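Long-range contact in DUF3822 family protein (Bacteroides thetaiotaomicron VPI-5482, PDB 3HRG), which is of unknown function but has an actin-like ATPase fold, the two-lobed architecture that in many relatives binds ATP: residues S14-S25 against N246-L254. Numbering follows the deposited sequence.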
ATOM      1  N   SER A  14      -6.371 -10.666   6.500  1.00 11.97           N
ATOM      2  CA  SER A  14      -5.707  -9.419   6.073  1.00 12.29           C
ATOM      3  C   SER A  14      -6.788  -8.534   5.500  1.00 12.70           C
ATOM      4  O   SER A  14      -7.636  -8.998   4.720  1.00 12.97           O
ATOM      5  CB  SER A  14      -4.589  -9.651   5.085  1.00 12.47           C
ATOM      6  OG  SER A  14      -3.565 -10.423   5.664  1.00 12.62           O
ATOM      7  N   ILE A  15      -6.776  -7.283   5.941  1.00 12.73           N
ATOM      8  CA  ILE A  15      -7.761  -6.290   5.578  1.00 12.89           C
ATOM      9  C   ILE A  15      -7.090  -5.091   4.973  1.00 12.52           C
ATOM     10  O   ILE A  15      -6.196  -4.517   5.612  1.00 12.34           O
ATOM     11  CB  ILE A  15      -8.521  -5.781   6.833  1.00 13.09           C
ATOM     12  CG1 ILE A  15      -9.271  -6.924   7.558  1.00 13.97           C
ATOM     13  CG2 ILE A  15      -9.547  -4.699   6.459  1.00 12.69           C
ATOM     14  CD1 ILE A  15      -9.929  -6.525   8.865  1.00 13.90           C
ATOM     15  N   ARG A  16      -7.510  -4.699   3.762  1.00 12.67           N
ATOM     16  CA  ARG A  16      -6.972  -3.501   3.105  0.50 12.85           C
ATOM     17  C   ARG A  16      -8.070  -2.460   3.086  1.00 12.63           C
ATOM     18  O   ARG A  16      -9.158  -2.730   2.544  1.00 12.53           O
ATOM     19  CB  ARG A  16      -6.512  -3.750   1.667  0.50 13.12           C
ATOM     20  CG  ARG A  16      -6.053  -2.444   0.956  0.50 14.32           C
ATOM     21  CD  ARG A  16      -5.443  -2.692  -0.404  0.50 16.52           C
ATOM     22  NE  ARG A  16      -6.334  -3.415  -1.310  0.50 17.07           N
ATOM     23  CZ  ARG A  16      -7.090  -2.839  -2.247  0.50 18.76           C
ATOM     24  NH1 ARG A  16      -7.045  -1.528  -2.450  0.50 19.22           N
ATOM     25  NH2 ARG A  16      -7.858  -3.590  -3.014  0.50 18.83           N
ATOM     26  N   LEU A  17      -7.784  -1.289   3.656  1.00 12.40           N
ATOM     27  CA  LEU A  17      -8.714  -0.182   3.701  1.00 12.92           C
ATOM     28  C   LEU A  17      -8.274   0.942   2.775  1.00 12.67           C
ATOM     29  O   LEU A  17      -7.117   1.370   2.779  1.00 12.23           O
ATOM     30  CB  LEU A  17      -8.862   0.383   5.122  1.00 13.10           C
ATOM     31  CG  LEU A  17      -9.261  -0.610   6.217  1.00 14.68           C
ATOM     32  CD1 LEU A  17      -9.333   0.101   7.548  1.00 15.91           C
ATOM     33  CD2 LEU A  17     -10.567  -1.327   5.889  1.00 13.80           C
ATOM     34  N   SER A  18      -9.189   1.381   1.936  1.00 13.05           N
ATOM     35  CA  SER A  18      -8.935   2.503   1.065  1.00 13.92           C
ATOM     36  C   SER A  18     -10.253   3.149   0.715  1.00 14.80           C
ATOM     37  O   SER A  18     -11.325   2.574   0.908  1.00 14.52           O
ATOM     38  CB  SER A  18      -8.229   2.064  -0.219  1.00 14.23           C
ATOM     39  OG  SER A  18      -9.134   1.516  -1.122  1.00 15.69           O
ATOM     40  N   THR A  19     -10.172   4.353   0.174  1.00 15.85           N
ATOM     41  CA  THR A  19     -11.366   5.054  -0.262  1.00 16.79           C
ATOM     42  C   THR A  19     -11.973   4.412  -1.532  1.00 17.43           C
ATOM     43  O   THR A  19     -13.117   4.666  -1.834  1.00 18.38           O
ATOM     44  CB  THR A  19     -11.048   6.520  -0.533  1.00 16.97           C
ATOM     45  OG1 THR A  19     -10.019   6.571  -1.515  1.00 16.81           O
ATOM     46  CG2 THR A  19     -10.571   7.219   0.749  1.00 16.39           C
ATOM     47  N   ASP A  20     -11.166   3.635  -2.266  0.50 17.84           N
ATOM     48  CA  ASP A  20     -11.571   2.903  -3.462  0.50 18.01           C
ATOM     49  C   ASP A  20     -12.305   1.589  -3.196  0.50 17.40           C
ATOM     50  O   ASP A  20     -12.793   0.979  -4.134  0.50 17.54           O
ATOM     51  CB  ASP A  20     -10.321   2.486  -4.260  0.50 18.18           C
ATOM     52  CG  ASP A  20      -9.544   3.660  -4.832  0.50 19.68           C
ATOM     53  OD1 ASP A  20     -10.108   4.773  -4.917  0.50 21.58           O
ATOM     54  OD2 ASP A  20      -8.370   3.445  -5.237  0.50 20.30           O
ATOM     55  N   GLY A  21     -12.368   1.142  -1.939  1.00 16.60           N
ATOM     56  CA  GLY A  21     -12.938  -0.168  -1.585  1.00 15.69           C
ATOM     57  C   GLY A  21     -12.142  -0.911  -0.521  1.00 14.25           C
ATOM     58  O   GLY A  21     -10.997  -0.586  -0.250  1.00 14.47           O
ATOM     59  N   PHE A  22     -12.768  -1.888   0.114  1.00 13.33           N
ATOM     60  CA  PHE A  22     -12.084  -2.691   1.106  1.00 12.92           C
ATOM     61  C   PHE A  22     -11.900  -4.119   0.567  1.00 13.22           C
ATOM     62  O   PHE A  22     -12.832  -4.668  -0.067  1.00 13.83           O
ATOM     63  CB  PHE A  22     -12.833  -2.780   2.435  1.00 13.11           C
ATOM     64  CG  PHE A  22     -13.245  -1.448   3.052  1.00 11.33           C
ATOM     65  CD1 PHE A  22     -12.511  -0.300   2.906  1.00 12.13           C
ATOM     66  CD2 PHE A  22     -14.334  -1.432   3.924  1.00 13.84           C
ATOM     67  CE1 PHE A  22     -12.896   0.883   3.530  1.00 12.26           C
ATOM     68  CE2 PHE A  22     -14.745  -0.277   4.544  1.00 12.23           C
ATOM     69  CZ  PHE A  22     -14.029   0.890   4.352  1.00 14.05           C
ATOM     70  N   SER A  23     -10.732  -4.716   0.851  1.00 13.15           N
ATOM     71  CA  SER A  23     -10.377  -6.068   0.429  1.00 13.70           C
ATOM     72  C   SER A  23     -10.034  -6.876   1.639  1.00 13.97           C
ATOM     73  O   SER A  23      -9.398  -6.384   2.560  1.00 13.79           O
ATOM     74  CB  SER A  23      -9.139  -6.068  -0.483  1.00 13.55           C
ATOM     75  OG  SER A  23      -9.366  -5.247  -1.570  1.00 16.84           O
ATOM     76  N   PHE A  24     -10.410  -8.139   1.616  1.00 14.72           N
ATOM     77  CA  PHE A  24     -10.193  -9.047   2.703  1.00 15.57           C
ATOM     78  C   PHE A  24      -9.634 -10.370   2.160  1.00 16.07           C
ATOM     79  O   PHE A  24     -10.105 -10.857   1.127  1.00 16.20           O
ATOM     80  CB  PHE A  24     -11.513  -9.353   3.393  1.00 16.26           C
ATOM     81  CG  PHE A  24     -12.253  -8.143   3.877  1.00 17.37           C
ATOM     82  CD1 PHE A  24     -13.113  -7.461   3.044  1.00 19.55           C
ATOM     83  CD2 PHE A  24     -12.097  -7.707   5.169  1.00 18.35           C
ATOM     84  CE1 PHE A  24     -13.801  -6.340   3.506  1.00 20.57           C
ATOM     85  CE2 PHE A  24     -12.779  -6.613   5.635  1.00 19.52           C
ATOM     86  CZ  PHE A  24     -13.613  -5.919   4.801  1.00 19.92           C
ATOM     87  N   SER A  25      -8.647 -10.951   2.829  1.00 16.51           N
ATOM     88  CA  SER A  25      -8.144 -12.253   2.424  1.00 16.93           C
ATOM     89  C   SER A  25      -7.822 -13.077   3.664  1.00 16.54           C
ATOM     90  O   SER A  25      -7.455 -12.543   4.709  1.00 16.26           O
ATOM     91  CB  SER A  25      -6.936 -12.164   1.525  1.00 17.27           C
ATOM     92  OG  SER A  25      -5.873 -11.580   2.233  1.00 22.77           O
ATOM     93  N   ASN A 246      -3.452  -5.705 -10.836  1.00 18.16           N
ATOM     94  CA  ASN A 246      -4.236  -5.165  -9.751  1.00 18.57           C
ATOM     95  C   ASN A 246      -3.999  -5.997  -8.497  1.00 19.03           C
ATOM     96  O   ASN A 246      -3.419  -7.091  -8.555  1.00 19.07           O
ATOM     97  CB  ASN A 246      -5.729  -5.150 -10.114  1.00 18.49           C
ATOM     98  N   ASN A 247      -4.423  -5.448  -7.362  1.00 19.33           N
ATOM     99  CA  ASN A 247      -4.342  -6.120  -6.063  1.00 19.53           C
ATOM    100  C   ASN A 247      -2.980  -6.735  -5.688  1.00 19.55           C
ATOM    101  O   ASN A 247      -2.905  -7.779  -5.035  1.00 19.33           O
ATOM    102  CB  ASN A 247      -5.474  -7.161  -6.006  1.00 19.60           C
ATOM    103  CG  ASN A 247      -6.846  -6.524  -6.220  1.00 20.04           C
ATOM    104  OD1 ASN A 247      -7.200  -5.556  -5.543  1.00 20.44           O
ATOM    105  ND2 ASN A 247      -7.626  -7.071  -7.156  1.00 20.32           N
ATOM    106  N   ILE A 248      -1.906  -6.048  -6.084  1.00 19.83           N
ATOM    107  CA  ILE A 248      -0.530  -6.494  -5.791  1.00 19.92           C
ATOM    108  C   ILE A 248      -0.208  -6.462  -4.264  1.00 19.92           C
ATOM    109  O   ILE A 248       0.653  -7.224  -3.780  1.00 19.49           O
ATOM    110  CB  ILE A 248       0.498  -5.674  -6.647  1.00 20.11           C
ATOM    111  CG1 ILE A 248       1.876  -6.329  -6.625  1.00 20.45           C
ATOM    112  CG2 ILE A 248       0.558  -4.202  -6.202  1.00 19.44           C
ATOM    113  CD1 ILE A 248       2.834  -5.694  -7.634  1.00 20.34           C
ATOM    114  N   ASP A 249      -0.915  -5.579  -3.541  1.00 19.92           N
ATOM    115  CA  ASP A 249      -0.822  -5.404  -2.076  1.00 20.12           C
ATOM    116  C   ASP A 249      -0.883  -6.680  -1.233  1.00 19.62           C
ATOM    117  O   ASP A 249      -0.090  -6.840  -0.299  1.00 19.51           O
ATOM    118  CB  ASP A 249      -1.974  -4.514  -1.589  1.00 20.41           C
ATOM    119  CG  ASP A 249      -3.363  -5.101  -1.936  1.00 21.78           C
ATOM    120  OD1 ASP A 249      -3.718  -5.194  -3.125  1.00 21.65           O
ATOM    121  OD2 ASP A 249      -4.105  -5.498  -1.020  1.00 25.66           O
HETATM  122  N   MSE A 250      -1.843  -7.558  -1.549  1.00 19.19           N
HETATM  123  CA  MSE A 250      -2.054  -8.824  -0.815  1.00 18.74           C
HETATM  124  C   MSE A 250      -0.962  -9.800  -1.232  1.00 19.28           C
HETATM  125  O   MSE A 250      -0.477 -10.584  -0.396  1.00 19.32           O
HETATM  126  CB  MSE A 250      -3.434  -9.454  -1.098  1.00 18.08           C
HETATM  127  CG  MSE A 250      -4.685  -8.728  -0.571  1.00 15.48           C
HETATM  128 SE   MSE A 250      -4.794  -8.564   1.376  0.75  7.84          SE
HETATM  129  CE  MSE A 250      -6.622  -7.871   1.579  1.00  6.70           C
ATOM    130  N   GLN A 251      -0.621  -9.777  -2.531  1.00 19.51           N
ATOM    131  CA  GLN A 251       0.468 -10.590  -3.074  1.00 19.91           C
ATOM    132  C   GLN A 251       1.743 -10.175  -2.325  1.00 19.98           C
ATOM    133  O   GLN A 251       2.496 -11.039  -1.849  1.00 19.97           O
ATOM    134  CB  GLN A 251       0.623 -10.388  -4.588  1.00 19.89           C
ATOM    135  N   ALA A 252       1.940  -8.853  -2.202  1.00 19.84           N
ATOM    136  CA  ALA A 252       3.060  -8.272  -1.458  1.00 20.15           C
ATOM    137  C   ALA A 252       3.020  -8.670   0.027  1.00 20.57           C
ATOM    138  O   ALA A 252       4.006  -9.194   0.566  1.00 20.26           O
ATOM    139  CB  ALA A 252       3.041  -6.758  -1.590  1.00 19.86           C
ATOM    140  N   LEU A 253       1.877  -8.434   0.676  1.00 21.21           N
ATOM    141  CA  LEU A 253       1.714  -8.766   2.097  1.00 21.99           C
ATOM    142  C   LEU A 253       1.913 -10.268   2.363  1.00 22.85           C
ATOM    143  O   LEU A 253       2.359 -10.642   3.454  1.00 23.05           O
ATOM    144  CB  LEU A 253       0.336  -8.317   2.616  1.00 21.95           C
ATOM    145  CG  LEU A 253       0.081  -8.459   4.127  1.00 21.94           C
ATOM    146  CD1 LEU A 253       0.946  -7.511   4.957  1.00 21.13           C
ATOM    147  CD2 LEU A 253      -1.380  -8.230   4.422  1.00 22.21           C
ATOM    148  N   LEU A 254       1.570 -11.116   1.384  1.00 23.78           N
ATOM    149  CA  LEU A 254       1.727 -12.577   1.514  1.00 24.54           C
ATOM    150  C   LEU A 254       3.188 -13.032   1.386  1.00 25.22           C
ATOM    151  O   LEU A 254       3.577 -14.032   1.994  1.00 25.39           O
ATOM    152  CB  LEU A 254       0.866 -13.315   0.478  1.00 24.57           C
TER
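Met250, a selenomethionine, lays its SE and CE over the beta hairpin formed by strands 14-17 and 22-25. Its chain bends at chi2 (-63°), which carries the methyl onto the backbone where the two strands pair: CE lies 3.3 Å from Ser23 O and 3.5 Å from Ser14 O. Both oxygens already accept hydrogen bonds from the partner strand, so an apolar methyl can rest on them without leaving an acceptor unpaired. SE in turn lies 3.3 Å from Ser25 OG. Small serines suit this face because they let the long, flexible side chain come down close to the strands. Beside it, Leu253 sets CD2 3.3 Å from Ser14 OG, a hydroxyl weakly bonded to Asn70 on the next strand. The two strands and their Ser18–Gly21 type I turn form the first hairpin of a five-stranded mixed sheet in order 3-2-1-4-5, which recurs in the second half of the chain, as in the duplicated actin-like fold; the C-terminal helix packs across the first copy. Nearer the turn, in one of its two modelled conformations, Arg16 runs out with CG anti to the backbone N (chi1 175°) and meets Asp249 crosswise in a salt bridge, NE to OD2 3.1 Å, the guanidinium and carboxylate planes 64° apart. With an alanine here, in place of Asp249, the carboxylate is gone and the guanidinium would probably be freer to swing away from the helix. Ser23 OG bonds to Glu39 on the neighbouring strand, while Asn247 brings OD1 to 3.3 Å from Arg16 NH2 in that same conformation, at an angle too poor for a hydrogen bond.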